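Side-chain contact in peptidoglycan recognition protein-LC isoform LCx (Drosophila melanogaster, PDB 2F2L), which binds a monomeric, DAP-type peptidoglycan fragment and probably serves in sensing bacteria during the innate immune response of the fly: residues A46-V51 with D62-N67. Numbering follows the deposited sequence.
With MLD (glcnac(beta1-4)-murnac(1,6-anhydro)-L-ala-gamma-D-glu-meso-a2pm-D-ala), chain G.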
loop_
_atom_site.group_PDB
_atom_site.type_symbol
_atom_site.label_atom_id
_atom_site.label_comp_id
_atom_site.label_asym_id
_atom_site.label_seq_id
_atom_site.Cartn_x
_atom_site.Cartn_y
_atom_site.Cartn_z
ATOM N N ALA B 46 4.363 11.825 8.694
ATOM C CA ALA B 46 3.066 11.237 8.419
ATOM C C ALA B 46 3.222 9.889 7.735
ATOM O O ALA B 46 2.595 8.924 8.137
ATOM C CB ALA B 46 2.216 12.181 7.552
ATOM N N ARG B 47 4.090 9.825 6.725
ATOM C CA ARG B 47 4.334 8.587 5.965
ATOM C C ARG B 47 4.888 7.475 6.813
ATOM O O ARG B 47 4.553 6.314 6.599
ATOM C CB ARG B 47 5.301 8.819 4.783
ATOM C CG ARG B 47 4.839 9.862 3.794
ATOM C CD ARG B 47 3.848 9.345 2.796
ATOM N NE ARG B 47 3.633 10.344 1.764
ATOM C CZ ARG B 47 2.680 11.271 1.779
ATOM N NH1 ARG B 47 1.798 11.319 2.757
ATOM N NH2 ARG B 47 2.600 12.151 0.788
ATOM N N VAL B 48 5.759 7.823 7.760
ATOM C CA VAL B 48 6.433 6.827 8.582
ATOM C C VAL B 48 5.495 6.282 9.658
ATOM O O VAL B 48 5.555 5.100 9.994
ATOM C CB VAL B 48 7.716 7.387 9.230
ATOM C CG1 VAL B 48 8.350 6.344 10.136
ATOM C CG2 VAL B 48 8.711 7.836 8.148
ATOM N N ASN B 49 4.641 7.149 10.194
ATOM C CA ASN B 49 3.571 6.690 11.083
ATOM C C ASN B 49 2.649 5.650 10.438
ATOM O O ASN B 49 2.311 4.653 11.068
ATOM C CB ASN B 49 2.770 7.877 11.629
ATOM C CG ASN B 49 3.476 8.544 12.803
ATOM O OD1 ASN B 49 3.923 9.693 12.719
ATOM N ND2 ASN B 49 3.615 7.804 13.891
ATOM N N VAL B 50 2.243 5.888 9.196
ATOM C CA VAL B 50 1.392 4.940 8.479
ATOM C C VAL B 50 2.135 3.625 8.268
ATOM O O VAL B 50 1.567 2.562 8.470
ATOM C CB VAL B 50 0.872 5.511 7.135
ATOM C CG1 VAL B 50 0.050 4.475 6.396
ATOM C CG2 VAL B 50 0.008 6.747 7.383
ATOM N N VAL B 51 3.405 3.696 7.869
ATOM C CA VAL B 51 4.240 2.498 7.748
ATOM C C VAL B 51 4.295 1.727 9.071
ATOM O O VAL B 51 4.152 0.498 9.065
ATOM C CB VAL B 51 5.678 2.808 7.241
ATOM C CG1 VAL B 51 6.602 1.561 7.359
ATOM C CG2 VAL B 51 5.649 3.310 5.779
ATOM N N ASP B 62 6.259 -6.386 15.990
ATOM C CA ASP B 62 6.516 -5.757 17.296
ATOM C C ASP B 62 7.001 -4.289 17.232
ATOM O O ASP B 62 7.088 -3.597 18.250
ATOM C CB ASP B 62 7.517 -6.615 18.060
ATOM C CG ASP B 62 6.918 -7.946 18.517
ATOM O OD1 ASP B 62 5.705 -7.986 18.835
ATOM O OD2 ASP B 62 7.679 -8.939 18.587
ATOM N N HIS B 63 7.288 -3.818 16.027
ATOM C CA HIS B 63 7.764 -2.463 15.801
ATOM C C HIS B 63 7.740 -2.227 14.293
ATOM O O HIS B 63 7.532 -3.160 13.499
ATOM C CB HIS B 63 9.211 -2.311 16.338
ATOM C CG HIS B 63 9.588 -0.915 16.734
ATOM N ND1 HIS B 63 8.867 0.195 16.352
ATOM C CD2 HIS B 63 10.638 -0.448 17.451
ATOM C CE1 HIS B 63 9.444 1.281 16.835
ATOM N NE2 HIS B 63 10.515 0.917 17.511
ATOM N N ILE B 64 7.966 -0.990 13.886
ATOM C CA ILE B 64 8.240 -0.717 12.479
ATOM C C ILE B 64 9.418 -1.619 12.067
ATOM O O ILE B 64 10.362 -1.840 12.842
ATOM C CB ILE B 64 8.542 0.764 12.259
ATOM C CG1 ILE B 64 8.468 1.129 10.786
ATOM C CG2 ILE B 64 9.914 1.146 12.836
ATOM C CD1 ILE B 64 8.399 2.610 10.559
ATOM N N GLY B 65 9.328 -2.168 10.866
ATOM C CA GLY B 65 10.204 -3.244 10.427
ATOM C C GLY B 65 11.600 -2.804 10.053
ATOM O O GLY B 65 12.529 -3.574 10.161
ATOM N N TYR B 66 11.754 -1.562 9.623
ATOM C CA TYR B 66 13.054 -1.087 9.160
ATOM C C TYR B 66 13.966 -0.665 10.314
ATOM O O TYR B 66 13.513 -0.303 11.393
ATOM C CB TYR B 66 12.877 0.064 8.175
ATOM C CG TYR B 66 11.949 -0.254 7.007
ATOM C CD1 TYR B 66 12.242 -1.294 6.124
ATOM C CD2 TYR B 66 10.763 0.459 6.815
ATOM C CE1 TYR B 66 11.395 -1.601 5.049
ATOM C CE2 TYR B 66 9.903 0.175 5.737
ATOM C CZ TYR B 66 10.225 -0.859 4.866
ATOM O OH TYR B 66 9.405 -1.144 3.808
ATOM N N ASN B 67 15.272 -0.727 10.096
ATOM C CA ASN B 67 16.177 -0.125 11.038
ATOM C C ASN B 67 16.152 1.391 10.882
ATOM O O ASN B 67 16.117 2.118 11.881
ATOM C CB ASN B 67 17.567 -0.724 10.866
ATOM C CG ASN B 67 17.579 -2.171 11.217
ATOM O OD1 ASN B 67 17.525 -2.482 12.442
ATOM N ND2 ASN B 67 17.570 -2.989 10.278
HETATM C CAA MLD G . 6.527 -1.887 -5.698
HETATM C CAB MLD G . 6.980 -3.005 -4.771
HETATM O OAC MLD G . 8.071 -2.954 -4.219
HETATM N N2 MLD G . 6.104 -3.995 -4.624
HETATM C C2 MLD G . 6.341 -5.185 -3.815
HETATM C C3 MLD G . 6.051 -6.395 -4.708
HETATM O O3 MLD G . 6.894 -6.431 -5.876
HETATM C C4 MLD G . 6.113 -7.691 -3.906
HETATM O O4 MLD G . 5.648 -8.726 -4.754
HETATM C C5 MLD G . 5.186 -7.584 -2.690
HETATM C C6 MLD G . 5.229 -8.769 -1.708
HETATM O O6 MLD G . 4.133 -8.612 -0.760
HETATM O O5 MLD G . 5.619 -6.466 -1.919
HETATM C C1 MLD G . 5.422 -5.209 -2.607
HETATM O O1 MLD G . 5.795 -4.168 -1.742
HETATM C CA4 MLD G . 4.833 -3.982 -0.676
HETATM C CA5 MLD G . 3.513 -3.315 -1.065
HETATM O OA5 MLD G . 3.249 -2.053 -0.364
HETATM C CA6 MLD G . 2.532 -4.223 -0.408
HETATM O OA6 MLD G . 2.508 -3.786 0.937
HETATM C CA1 MLD G . 3.215 -2.511 0.997
HETATM C CA2 MLD G . 4.643 -2.785 1.496
HETATM N NAD MLD G . 5.167 -1.585 2.183
HETATM C CAE MLD G . 5.622 -1.611 3.423
HETATM C CAF MLD G . 6.098 -0.270 3.943
HETATM O OAG MLD G . 5.685 -2.625 4.119
HETATM C CA3 MLD G . 5.577 -3.127 0.337
HETATM O OAH MLD G . 6.760 -3.876 0.785
HETATM C CAI MLD G . 7.954 -3.070 0.939
HETATM C CAJ MLD G . 8.782 -3.011 -0.324
HETATM C CAL MLD G . 8.825 -3.671 2.063
HETATM O OAM MLD G . 9.911 -3.144 2.274
HETATM N N MLD G . 8.361 -4.709 2.759
HETATM C CA MLD G . 9.083 -5.338 3.872
HETATM C CB MLD G . 8.649 -4.580 5.132
HETATM C C MLD G . 8.590 -6.793 3.969
HETATM O O MLD G . 7.381 -7.035 4.025
HETATM N NAN MLD G . 9.555 -7.709 3.954
HETATM C CAO MLD G . 9.348 -9.163 4.032
HETATM C CAP MLD G . 10.169 -9.912 2.933
HETATM O OBA MLD G . 10.381 -11.108 3.147
HETATM O OAQ MLD G . 10.602 -9.294 1.929
HETATM C CBB MLD G . 9.917 -9.672 5.352
HETATM C CBC MLD G . 9.160 -9.228 6.592
HETATM C CBD MLD G . 9.799 -9.890 7.826
HETATM O OBE MLD G . 10.978 -10.247 7.827
HETATM N NBF MLD G . 8.997 -10.044 8.858
HETATM C CBG MLD G . 9.451 -10.657 10.113
HETATM C CBH MLD G . 9.740 -12.155 9.888
HETATM O OBI MLD G . 8.966 -12.860 9.244
HETATM N NBJ MLD G . 10.888 -12.591 10.403
HETATM C CBK MLD G . 11.347 -13.995 10.322
HETATM C CBL MLD G . 11.606 -14.496 11.748
HETATM C CBM MLD G . 12.645 -14.185 9.508
HETATM O OBO MLD G . 13.436 -13.211 9.408
HETATM O OBN MLD G . 12.823 -15.327 9.016
HETATM C CBP MLD G . 8.373 -10.427 11.186
HETATM C CBQ MLD G . 8.909 -10.680 12.606
HETATM C CBR MLD G . 7.871 -10.298 13.664
HETATM C CBS MLD G . 8.488 -9.999 15.032
HETATM C CBT MLD G . 9.215 -8.649 14.979
HETATM O OBV MLD G . 8.501 -7.633 14.948
HETATM O OBU MLD G . 10.463 -8.661 14.979
HETATM N NBW MLD G . 9.431 -11.065 15.395
#
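The delta methyl of Ile-64 is a bump seated in the shallow hollow between Val-48 and Val-51, two residues one turn apart on helix 41-58, in the amidase-like alpha/beta fold of a peptidoglycan recognition domain. The loop following this helix doubles back along it to reach strand 68-70, forming part of the ligand pocket. Ile-64 is extended, with CG1 anti to the backbone N (chi1 -165°) and CD1 carried straight on (chi2 165°), and this length brings the methyl down to the helix. There CD1 lies 3.8 Å from Val-48 CG1, the Ile-64 and Val-48 side chains crossing at about a right angle, and equally 3.8 Å from Val-51 CG1. Gln-52 and His-55 of the same helix also touch Ile-64. Val-51 CG1 is in turn a bump among three neighbours: besides CD1, it meets the tyrosine ring obliquely, 3.9 Å from Tyr-66 CE2, and on the ligand it lies 3.9 Å from CAF of MLD, the N-acetyl methyl of the anhydromuramic sugar. CAF of MLD faces the notch between the two methyls of Val-51, with CG2 at 4.0 Å. One small apolar junction thus passes from buried helix surface to bound sugar, and an apolar side chain of the other protein chain in the assembly also packs on Val-51. His-55 meets the ring of Tyr-66 edge-to-face and is hydrogen-bonded through ND1 to Gly-65 N, tying the loop back to the helix. Polar contacts grip the ligand at two places along the loop. Asp-62 N donates to the carboxylate oxygen OBV of the diaminopimelate in MLD, 2.8 Å and nearly straight (169°). At the ring's edge and in its plane, Tyr-66 OH donates to the lactyl carbonyl oxygen OAM of MLD at 2.6 Å.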